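Local coordinates for protein branched-chain alpha-ketoacid decarboxylase (Lactococcus lactis, PDB 2VBF) that probably decarboxylates branched-chain and aromatic alpha-keto acids to aldehydes, using thiamine diphosphate held by a magnesium ion, at residues A375-D380 against I545-E550; D480-E485 against N496-W501; N502-P507 against S519-T524. All coordinates share one frame; numbering follows the deposited sequence.

Interaction 1: residues A375-D380 against I545-E550; sequences APLSQD and IELVLE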
loop_
_atom_site.group_PDB
_atom_site.type_symbol
_atom_site.label_atom_id
_atom_site.label_comp_id
_atom_site.label_asym_id
_atom_site.label_seq_id
_atom_site.Cartn_x
_atom_site.Cartn_y
_atom_site.Cartn_z
ATOM N N ALA A 375 11.219 -35.419 16.188
ATOM C CA ALA A 375 10.896 -35.352 14.773
ATOM C C ALA A 375 10.938 -33.912 14.277
ATOM O O ALA A 375 10.633 -32.988 15.031
ATOM C CB ALA A 375 9.526 -35.952 14.502
ATOM N N PRO A 376 11.317 -33.719 13.007
ATOM C CA PRO A 376 11.203 -32.377 12.434
ATOM C C PRO A 376 9.752 -31.912 12.469
ATOM O O PRO A 376 8.842 -32.726 12.344
ATOM C CB PRO A 376 11.669 -32.565 10.986
ATOM C CG PRO A 376 12.457 -33.837 10.981
ATOM C CD PRO A 376 11.828 -34.694 12.029
ATOM N N LEU A 377 9.554 -30.612 12.632
ATOM C CA LEU A 377 8.211 -30.038 12.670
ATOM C C LEU A 377 7.428 -30.317 11.400
ATOM O O LEU A 377 7.941 -30.158 10.295
ATOM C CB LEU A 377 8.280 -28.526 12.850
ATOM C CG LEU A 377 8.071 -27.952 14.235
ATOM C CD1 LEU A 377 8.154 -26.419 14.117
ATOM C CD2 LEU A 377 6.737 -28.378 14.851
ATOM N N SER A 378 6.178 -30.725 11.583
ATOM C CA SER A 378 5.233 -30.886 10.489
ATOM C C SER A 378 4.016 -30.019 10.793
ATOM O O SER A 378 3.740 -29.696 11.963
ATOM C CB SER A 378 4.813 -32.348 10.341
ATOM O OG SER A 378 4.071 -32.777 11.469
ATOM N N GLN A 379 3.286 -29.660 9.745
ATOM C CA GLN A 379 2.145 -28.759 9.889
ATOM C C GLN A 379 1.076 -29.311 10.833
ATOM O O GLN A 379 0.687 -28.643 11.776
ATOM C CB GLN A 379 1.532 -28.441 8.524
ATOM C CG GLN A 379 2.367 -27.499 7.680
ATOM C CD GLN A 379 2.119 -26.032 7.982
ATOM O OE1 GLN A 379 1.186 -25.690 8.719
ATOM N NE2 GLN A 379 2.950 -25.157 7.415
ATOM N N ASP A 380 0.619 -30.529 10.591
ATOM C CA ASP A 380 -0.447 -31.098 11.427
ATOM C C ASP A 380 -0.066 -31.163 12.912
ATOM O O ASP A 380 -0.865 -30.794 13.778
ATOM C CB ASP A 380 -0.871 -32.469 10.900
ATOM C CG ASP A 380 -1.601 -32.379 9.569
ATOM O OD1 ASP A 380 -2.261 -31.343 9.304
ATOM O OD2 ASP A 380 -1.513 -33.338 8.779
ATOM N N ILE A 545 10.157 -16.086 16.595
ATOM C CA ILE A 545 10.489 -17.487 16.456
ATOM C C ILE A 545 10.337 -17.933 15.017
ATOM O O ILE A 545 9.218 -18.032 14.501
ATOM C CB ILE A 545 9.584 -18.348 17.364
ATOM C CG1 ILE A 545 9.750 -17.929 18.829
ATOM C CG2 ILE A 545 9.871 -19.836 17.171
ATOM C CD1 ILE A 545 8.557 -18.313 19.698
ATOM N N GLU A 546 11.471 -18.227 14.380
ATOM C CA GLU A 546 11.460 -18.724 13.013
ATOM C C GLU A 546 11.234 -20.235 13.039
ATOM O O GLU A 546 12.076 -20.987 13.545
ATOM C CB GLU A 546 12.769 -18.367 12.298
ATOM C CG GLU A 546 12.849 -18.911 10.866
ATOM C CD GLU A 546 14.129 -18.542 10.153
ATOM O OE1 GLU A 546 14.914 -17.729 10.692
ATOM O OE2 GLU A 546 14.329 -19.064 9.033
ATOM N N LEU A 547 10.086 -20.671 12.517
ATOM C CA LEU A 547 9.769 -22.097 12.376
ATOM C C LEU A 547 10.164 -22.548 10.985
ATOM O O LEU A 547 9.773 -21.923 9.996
ATOM C CB LEU A 547 8.273 -22.356 12.579
ATOM C CG LEU A 547 7.657 -21.846 13.883
ATOM C CD1 LEU A 547 6.163 -22.156 13.901
ATOM C CD2 LEU A 547 8.360 -22.456 15.111
ATOM N N VAL A 548 10.931 -23.637 10.895
ATOM C CA VAL A 548 11.289 -24.191 9.597
ATOM C C VAL A 548 10.399 -25.395 9.277
ATOM O O VAL A 548 10.331 -26.366 10.041
ATOM C CB VAL A 548 12.791 -24.573 9.512
ATOM C CG1 VAL A 548 13.114 -25.091 8.114
ATOM C CG2 VAL A 548 13.661 -23.368 9.852
ATOM N N LEU A 549 9.707 -25.316 8.144
ATOM C CA LEU A 549 8.839 -26.380 7.671
ATOM C C LEU A 549 9.029 -26.577 6.171
ATOM O O LEU A 549 9.508 -25.678 5.476
ATOM C CB LEU A 549 7.375 -26.065 7.999
ATOM C CG LEU A 549 7.017 -26.308 9.475
ATOM C CD1 LEU A 549 7.052 -25.009 10.277
ATOM C CD2 LEU A 549 5.681 -27.019 9.623
ATOM N N GLU A 550 8.673 -27.760 5.676
ATOM C CA GLU A 550 8.877 -28.085 4.267
ATOM C C GLU A 550 7.859 -27.372 3.386
ATOM O O GLU A 550 6.700 -27.215 3.761
ATOM C CB GLU A 550 8.799 -29.597 4.036
ATOM C CG GLU A 550 9.836 -30.404 4.811
ATOM C CD GLU A 550 11.265 -30.082 4.409
ATOM O OE1 GLU A 550 11.506 -29.772 3.221
ATOM O OE2 GLU A 550 12.160 -30.144 5.284
HETATM O O HOH W 1 7.339 -29.765 7.294
HETATM O O HOH W 2 4.757 -25.780 5.115
#

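Interaction 2: residues D480-E485 against N496-W501; sequences DGYTVE and NDIPMW. With MG (magnesium ion), chain E; TPP (thiamine diphosphate), chain F.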
loop_
_atom_site.group_PDB
_atom_site.type_symbol
_atom_site.label_atom_id
_atom_site.label_comp_id
_atom_site.label_asym_id
_atom_site.label_seq_id
_atom_site.Cartn_x
_atom_site.Cartn_y
_atom_site.Cartn_z
ATOM N N ASP A 480 10.003 -21.667 2.742
ATOM C CA ASP A 480 10.666 -21.374 1.480
ATOM C C ASP A 480 9.660 -20.991 0.384
ATOM O O ASP A 480 9.732 -21.502 -0.742
ATOM C CB ASP A 480 11.510 -22.590 1.062
ATOM C CG ASP A 480 12.497 -22.282 -0.055
ATOM O OD1 ASP A 480 12.912 -21.100 -0.213
ATOM O OD2 ASP A 480 12.841 -23.242 -0.775
ATOM N N GLY A 481 8.755 -20.057 0.706
ATOM C CA GLY A 481 7.804 -19.494 -0.273
ATOM C C GLY A 481 6.318 -19.617 0.049
ATOM O O GLY A 481 5.931 -19.771 1.218
ATOM N N TYR A 482 5.499 -19.588 -1.005
ATOM C CA TYR A 482 4.044 -19.469 -0.890
ATOM C C TYR A 482 3.397 -20.845 -0.971
ATOM O O TYR A 482 2.938 -21.277 -2.043
ATOM C CB TYR A 482 3.444 -18.589 -1.998
ATOM C CG TYR A 482 3.931 -17.154 -2.162
ATOM C CD1 TYR A 482 4.186 -16.320 -1.076
ATOM C CD2 TYR A 482 4.076 -16.618 -3.436
ATOM C CE1 TYR A 482 4.561 -14.986 -1.265
ATOM C CE2 TYR A 482 4.465 -15.295 -3.635
ATOM C CZ TYR A 482 4.722 -14.484 -2.546
ATOM O OH TYR A 482 5.110 -13.171 -2.726
ATOM N N THR A 483 3.352 -21.546 0.154
ATOM C CA THR A 483 2.865 -22.929 0.170
ATOM C C THR A 483 1.383 -23.022 -0.166
ATOM O O THR A 483 0.981 -23.893 -0.920
ATOM C CB THR A 483 3.210 -23.632 1.504
ATOM O OG1 THR A 483 4.609 -23.952 1.510
ATOM C CG2 THR A 483 2.398 -24.919 1.687
ATOM N N VAL A 484 0.558 -22.129 0.377
ATOM C CA VAL A 484 -0.858 -22.129 0.003
ATOM C C VAL A 484 -1.032 -21.975 -1.515
ATOM O O VAL A 484 -1.864 -22.656 -2.113
ATOM C CB VAL A 484 -1.687 -21.072 0.760
ATOM C CG1 VAL A 484 -1.037 -19.717 0.681
ATOM C CG2 VAL A 484 -3.137 -21.031 0.241
ATOM N N GLU A 485 -0.221 -21.120 -2.140
ATOM C CA GLU A 485 -0.291 -20.945 -3.597
ATOM C C GLU A 485 0.142 -22.210 -4.337
ATOM O O GLU A 485 -0.500 -22.617 -5.322
ATOM C CB GLU A 485 0.546 -19.750 -4.053
ATOM C CG GLU A 485 0.147 -18.397 -3.422
ATOM C CD GLU A 485 -1.236 -17.917 -3.824
ATOM O OE1 GLU A 485 -1.316 -16.987 -4.660
ATOM O OE2 GLU A 485 -2.242 -18.451 -3.295
ATOM N N ASN A 496 6.185 -18.932 -7.138
ATOM C CA ASN A 496 5.820 -19.299 -5.763
ATOM C C ASN A 496 7.024 -19.280 -4.832
ATOM O O ASN A 496 6.896 -19.446 -3.613
ATOM C CB ASN A 496 5.073 -20.639 -5.741
ATOM C CG ASN A 496 3.617 -20.487 -6.150
ATOM O OD1 ASN A 496 3.014 -19.425 -5.932
ATOM N ND2 ASN A 496 3.039 -21.529 -6.746
ATOM N N ASP A 497 8.196 -19.046 -5.423
ATOM C CA ASP A 497 9.424 -18.825 -4.670
ATOM C C ASP A 497 9.554 -17.353 -4.267
ATOM O O ASP A 497 9.131 -16.459 -5.011
ATOM C CB ASP A 497 10.650 -19.220 -5.502
ATOM C CG ASP A 497 10.737 -20.705 -5.762
ATOM O OD1 ASP A 497 10.523 -21.495 -4.815
ATOM O OD2 ASP A 497 11.061 -21.079 -6.907
ATOM N N ILE A 498 10.158 -17.115 -3.108
ATOM C CA ILE A 498 10.510 -15.773 -2.641
ATOM C C ILE A 498 11.968 -15.738 -2.189
ATOM O O ILE A 498 12.546 -16.789 -1.866
ATOM C CB ILE A 498 9.610 -15.322 -1.465
ATOM C CG1 ILE A 498 9.888 -16.158 -0.198
ATOM C CG2 ILE A 498 8.142 -15.404 -1.882
ATOM C CD1 ILE A 498 8.890 -15.939 0.951
ATOM N N PRO A 499 12.577 -14.550 -2.164
ATOM C CA PRO A 499 13.936 -14.452 -1.617
ATOM C C PRO A 499 13.948 -14.862 -0.138
ATOM O O PRO A 499 13.091 -14.405 0.622
ATOM C CB PRO A 499 14.288 -12.968 -1.817
ATOM C CG PRO A 499 13.326 -12.471 -2.845
ATOM C CD PRO A 499 12.083 -13.235 -2.609
ATOM N N MET A 500 14.853 -15.753 0.279
ATOM C CA MET A 500 14.851 -16.161 1.684
ATOM C C MET A 500 15.662 -15.190 2.536
ATOM O O MET A 500 16.884 -15.045 2.382
ATOM C CB MET A 500 15.338 -17.608 1.915
ATOM C CG MET A 500 15.023 -18.118 3.370
ATOM S SD MET A 500 15.551 -19.810 3.665
ATOM C CE MET A 500 14.321 -20.660 2.681
ATOM N N TRP A 501 14.970 -14.528 3.442
ATOM C CA TRP A 501 15.618 -13.711 4.449
ATOM C C TRP A 501 16.060 -14.573 5.631
ATOM O O TRP A 501 15.580 -15.692 5.813
ATOM C CB TRP A 501 14.672 -12.637 4.967
ATOM C CG TRP A 501 14.073 -11.749 3.935
ATOM C CD1 TRP A 501 14.411 -11.657 2.617
ATOM C CD2 TRP A 501 13.031 -10.801 4.155
ATOM N NE1 TRP A 501 13.630 -10.707 1.995
ATOM C CE2 TRP A 501 12.773 -10.169 2.920
ATOM C CE3 TRP A 501 12.285 -10.434 5.276
ATOM C CZ2 TRP A 501 11.795 -9.175 2.777
ATOM C CZ3 TRP A 501 11.316 -9.445 5.133
ATOM C CH2 TRP A 501 11.083 -8.831 3.890
HETATM MG MG MG E . 5.429 -19.595 3.202
HETATM N "N1'" TPP F . -1.419 -10.271 -2.293
HETATM C "C2'" TPP F . -2.190 -9.857 -1.237
HETATM C CM2 TPP F . -2.064 -8.440 -0.754
HETATM N "N3'" TPP F . -3.066 -10.741 -0.658
HETATM C "C4'" TPP F . -3.183 -12.034 -1.123
HETATM N "N4'" TPP F . -4.047 -12.837 -0.548
HETATM C "C5'" TPP F . -2.381 -12.473 -2.183
HETATM C "C6'" TPP F . -1.496 -11.579 -2.771
HETATM C "C7'" TPP F . -2.457 -13.892 -2.696
HETATM N N3 TPP F . -1.959 -14.862 -1.725
HETATM C C2 TPP F . -2.717 -15.603 -0.837
HETATM S S1 TPP F . -1.901 -16.616 0.125
HETATM C C5 TPP F . -0.516 -16.176 -0.594
HETATM C C4 TPP F . -0.653 -15.215 -1.597
HETATM C CM4 TPP F . 0.474 -14.646 -2.415
HETATM C C6 TPP F . 0.762 -16.850 -0.137
HETATM C C7 TPP F . 1.096 -16.650 1.334
HETATM O O7 TPP F . 2.314 -17.319 1.551
HETATM P PA TPP F . 2.932 -17.493 3.011
HETATM O O1A TPP F . 2.701 -16.261 3.857
HETATM O O2A TPP F . 4.407 -17.810 2.851
HETATM O O3A TPP F . 2.033 -18.683 3.635
HETATM P PB TPP F . 2.290 -20.284 3.541
HETATM O O1B TPP F . 1.081 -20.855 2.856
HETATM O O2B TPP F . 2.345 -20.760 4.965
HETATM O O3B TPP F . 3.571 -20.575 2.810
HETATM O O HOH W 3 12.380 -18.410 0.453
HETATM O O HOH W 4 11.483 -19.817 -2.442
HETATM O O HOH W 5 4.852 -19.657 5.239
#

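Interaction 3: residues N502-P507 against S519-T524; sequences NYSKLP and SKIVRT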
loop_
_atom_site.group_PDB
_atom_site.type_symbol
_atom_site.label_atom_id
_atom_site.label_comp_id
_atom_site.label_asym_id
_atom_site.label_seq_id
_atom_site.Cartn_x
_atom_site.Cartn_y
_atom_site.Cartn_z
ATOM N N ASN A 502 16.960 -14.021 6.437
ATOM C CA ASN A 502 17.310 -14.594 7.739
ATOM C C ASN A 502 16.339 -14.066 8.782
ATOM O O ASN A 502 16.648 -13.128 9.516
ATOM C CB ASN A 502 18.766 -14.261 8.088
ATOM C CG ASN A 502 19.743 -14.827 7.072
ATOM O OD1 ASN A 502 19.724 -16.025 6.785
ATOM N ND2 ASN A 502 20.578 -13.972 6.507
ATOM N N TYR A 503 15.160 -14.685 8.825
ATOM C CA TYR A 503 14.006 -14.151 9.583
ATOM C C TYR A 503 14.326 -13.949 11.060
ATOM O O TYR A 503 13.933 -12.956 11.635
ATOM C CB TYR A 503 12.765 -15.040 9.390
ATOM C CG TYR A 503 12.387 -15.126 7.926
ATOM C CD1 TYR A 503 11.832 -14.030 7.271
ATOM C CD2 TYR A 503 12.632 -16.276 7.192
ATOM C CE1 TYR A 503 11.522 -14.088 5.909
ATOM C CE2 TYR A 503 12.334 -16.351 5.847
ATOM C CZ TYR A 503 11.778 -15.238 5.200
ATOM O OH TYR A 503 11.499 -15.310 3.856
ATOM N N SER A 504 15.072 -14.876 11.661
ATOM C CA SER A 504 15.370 -14.794 13.094
ATOM C C SER A 504 16.246 -13.582 13.465
ATOM O O SER A 504 16.256 -13.141 14.622
ATOM C CB SER A 504 16.016 -16.099 13.586
ATOM O OG SER A 504 17.357 -16.197 13.143
ATOM N N LYS A 505 16.955 -13.034 12.479
ATOM C CA LYS A 505 17.858 -11.910 12.690
ATOM C C LYS A 505 17.207 -10.541 12.459
ATOM O O LYS A 505 17.845 -9.507 12.663
ATOM C CB LYS A 505 19.086 -12.062 11.785
ATOM C CG LYS A 505 19.849 -13.373 11.956
ATOM C CD LYS A 505 20.249 -13.656 13.397
ATOM C CE LYS A 505 20.969 -14.999 13.494
ATOM N NZ LYS A 505 21.412 -15.298 14.887
ATOM N N LEU A 506 15.935 -10.520 12.063
ATOM C CA LEU A 506 15.245 -9.251 11.836
ATOM C C LEU A 506 15.206 -8.308 13.058
ATOM O O LEU A 506 15.553 -7.129 12.939
ATOM C CB LEU A 506 13.838 -9.498 11.249
ATOM C CG LEU A 506 13.851 -9.952 9.781
ATOM C CD1 LEU A 506 12.499 -10.550 9.383
ATOM C CD2 LEU A 506 14.254 -8.794 8.826
ATOM N N PRO A 507 14.754 -8.801 14.232
ATOM C CA PRO A 507 14.697 -7.872 15.369
ATOM C C PRO A 507 16.030 -7.177 15.668
ATOM O O PRO A 507 16.058 -5.969 15.866
ATOM C CB PRO A 507 14.232 -8.760 16.529
ATOM C CG PRO A 507 13.473 -9.895 15.847
ATOM C CD PRO A 507 14.249 -10.143 14.583
ATOM N N SER A 519 15.007 -13.962 20.048
ATOM C CA SER A 519 14.873 -14.587 18.731
ATOM C C SER A 519 15.381 -16.025 18.719
ATOM O O SER A 519 16.390 -16.335 19.357
ATOM C CB SER A 519 15.596 -13.748 17.680
ATOM O OG SER A 519 15.055 -12.431 17.658
ATOM N N LYS A 520 14.679 -16.880 17.975
ATOM C CA LYS A 520 14.910 -18.320 17.952
ATOM C C LYS A 520 14.731 -18.890 16.555
ATOM O O LYS A 520 13.944 -18.366 15.779
ATOM C CB LYS A 520 13.899 -19.045 18.847
ATOM C CG LYS A 520 13.827 -18.586 20.277
ATOM C CD LYS A 520 15.025 -19.051 21.070
ATOM C CE LYS A 520 14.814 -18.811 22.555
ATOM N NZ LYS A 520 15.979 -19.292 23.340
ATOM N N ILE A 521 15.431 -19.988 16.264
ATOM C CA ILE A 521 15.116 -20.832 15.105
ATOM C C ILE A 521 14.713 -22.226 15.606
ATOM O O ILE A 521 15.433 -22.837 16.387
ATOM C CB ILE A 521 16.290 -20.966 14.112
ATOM C CG1 ILE A 521 16.700 -19.599 13.562
ATOM C CG2 ILE A 521 15.910 -21.885 12.967
ATOM C CD1 ILE A 521 17.784 -19.663 12.473
ATOM N N VAL A 522 13.561 -22.715 15.153
ATOM C CA VAL A 522 12.986 -23.984 15.620
ATOM C C VAL A 522 12.786 -24.936 14.444
ATOM O O VAL A 522 12.168 -24.568 13.444
ATOM C CB VAL A 522 11.632 -23.748 16.347
ATOM C CG1 VAL A 522 10.898 -25.070 16.598
ATOM C CG2 VAL A 522 11.855 -22.982 17.643
ATOM N N ARG A 523 13.305 -26.160 14.571
ATOM C CA ARG A 523 13.195 -27.179 13.522
ATOM C C ARG A 523 12.445 -28.453 13.930
ATOM O O ARG A 523 11.884 -29.141 13.068
ATOM C CB ARG A 523 14.591 -27.551 13.004
ATOM C CG ARG A 523 15.320 -26.403 12.314
ATOM C CD ARG A 523 16.736 -26.793 11.910
ATOM N NE ARG A 523 17.468 -25.696 11.265
ATOM C CZ ARG A 523 17.405 -25.385 9.969
ATOM N NH1 ARG A 523 16.641 -26.078 9.135
ATOM N NH2 ARG A 523 18.116 -24.358 9.500
ATOM N N THR A 524 12.435 -28.776 15.223
ATOM C CA THR A 524 11.863 -30.035 15.705
ATOM C C THR A 524 10.719 -29.779 16.687
ATOM O O THR A 524 10.549 -28.664 17.189
ATOM C CB THR A 524 12.932 -30.913 16.424
ATOM O OG1 THR A 524 13.281 -30.299 17.671
ATOM C CG2 THR A 524 14.194 -31.081 15.556
HETATM O O HOH W 6 17.349 -10.873 15.968
#

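Interaction 1: residues A375-D380 against I545-E550
L549 drives one methyl into the turn that leads into helix 379-389: its CD2 lies 3.6 Å from Q379 N and touches the carbonyl carbon of S378 just as closely. The Q379 side chain crosses that of L549 at about a right angle. A sharp bend at chi2 (-85°) folds the Q379 chain back, so that CG, CD and NE2 all rest on the same methyl, with CG 3.9 Å from L549 CD2. L377 also packs on L549; with chi1 at -99°, swung off a staggered position, its CB approaches L549 CG to 4.2 Å while its CD1 meets L547 CD2 at 4.1 Å. L547 projects from strand 542-548 and L549 follows just after its end; the strand belongs to the parallel sheet of the C-terminal thiamine diphosphate-binding domain, and V522 of the next strand also packs on L377 and L547. S378 occupies the N-cap position of the helix, where Q379 N is bonded to D553. Polar links across the contact run through water. One water joins L377 O to E550 N; another takes a hydrogen bond from Q379 NE2 and gives one to E550 O. Q379 OE1 turns instead to W383.

Interaction 2: residues D480-E485 against N496-W501
Y482 and N496 are tied by the one direct hydrogen bond between 480-485 and 496-501: Y482 N donates to N496 O over 3.0 Å, nearly straight at 168° and in the carbonyl plane. Beside it G481 CA approaches the same oxygen, at 3.5 Å, in a weaker CA-H...O contact; a side chain at G481 would run into N496 O.

Apolar contact centres on the Y482 ring. I498 CG2 sits over one face in a CH-pi contact, 3.6 Å from CZ and offset toward the rim, while methyl CM4 of the cofactor covers the centre of the opposite face. With I498 chi1 at 68°, CG1 stands between the backbone N and carbonyl carbon and CG2 anti to the latter, which sends CG2 over the ring and CG1 and CD1 to G481 CA. N496 OD1 lies at the ring edge, in plane; this oxygen is buried without a hydrogen-bond partner, whereas N496 ND2 is bonded to G490 O and H489 O. Were the Y482 ring lost, as with an alanine here, the cofactor methyl and I498 CG2 would probably face a gap and lose their shared partner.

D452 and N479, from the GDG...N cofactor-binding motif of thiamine diphosphate enzymes, are joined on the magnesium ion by G481 O, 2.0 Å from the metal. At the start of helix 483-488, T483 N and V484 N donate to the terminal phosphate oxygens O3B and O1B.

Through two waters D480 OD1 reaches I498 O and I498 N. Directly, D480 OD1 lies 3.2 Å from M500 CE, and OD2 pairs with K551.

Interaction 3: residues N502-P507 against S519-T524
With chi1 at 74°, S504 holds its OG between its own backbone N and carbonyl carbon, and this sets the hydroxyl against I521. The isoleucine answers with CG1 anti to its carbonyl carbon (chi1 -60°) and an extended outer chain, which carries CG1 and CD1 to the serine. The result is a close fit of a small polar group on an aliphatic branch: S504 OG is 3.5 Å from I521 CG1 and 3.6 Å from I521 CD1, with S504 CB also against CG1. The carbonyl of K520 passes alongside as well, its O 3.8 Å from S504 CB.

A second meeting point lies at S519. Its CB comes to 3.2 Å from S504 O, and its OG approaches the ring of P507, 3.5 Å from CG. A water bridges the two serines, donating to S504 O over 2.9 Å and lying 3.2 Å from S519 OG.

The turn is held by hydrogen bonds from K505 N to N502 O and from L506 N to Y503 O, while E546 OE1 accepts from S504 N.

Strand 517-522 is, within this chain, an outermost strand of the six-stranded parallel sheet of the C-terminal thiamine diphosphate-binding domain, and it neighbours strand 542-548. On one side of it K520 and V522 pack on helix 525-537, where K520 NZ pairs with E534; S519 and I521 meet the turn instead. That turn is backed by helix 452-458 through Y503 and L506, and N502, K505 and L506 touch the second subunit.

How the interactions relate
From the N terminus, the chain first passes 375-380, whose partner 545-550 arrives after 164 intervening residues; interaction 1 therefore closes a long loop holding most of the C-terminal cofactor-binding domain. Inside it lie two short loops in series: interaction 2 closes after ten intervening residues, and interaction 3 opens just beyond it and spans eleven. None of the three cross. Interactions 1 and 3 meet through neighbouring strands 542-548 and 517-522, where E546 O and V522 N are probably hydrogen-bonded; beside the strands, L377 N and R523 O probably bond as well. Interaction 2 touches interaction 3 where I498 packs on Y503, linking the diphosphate site to the sheet edge, and both reach the second subunit.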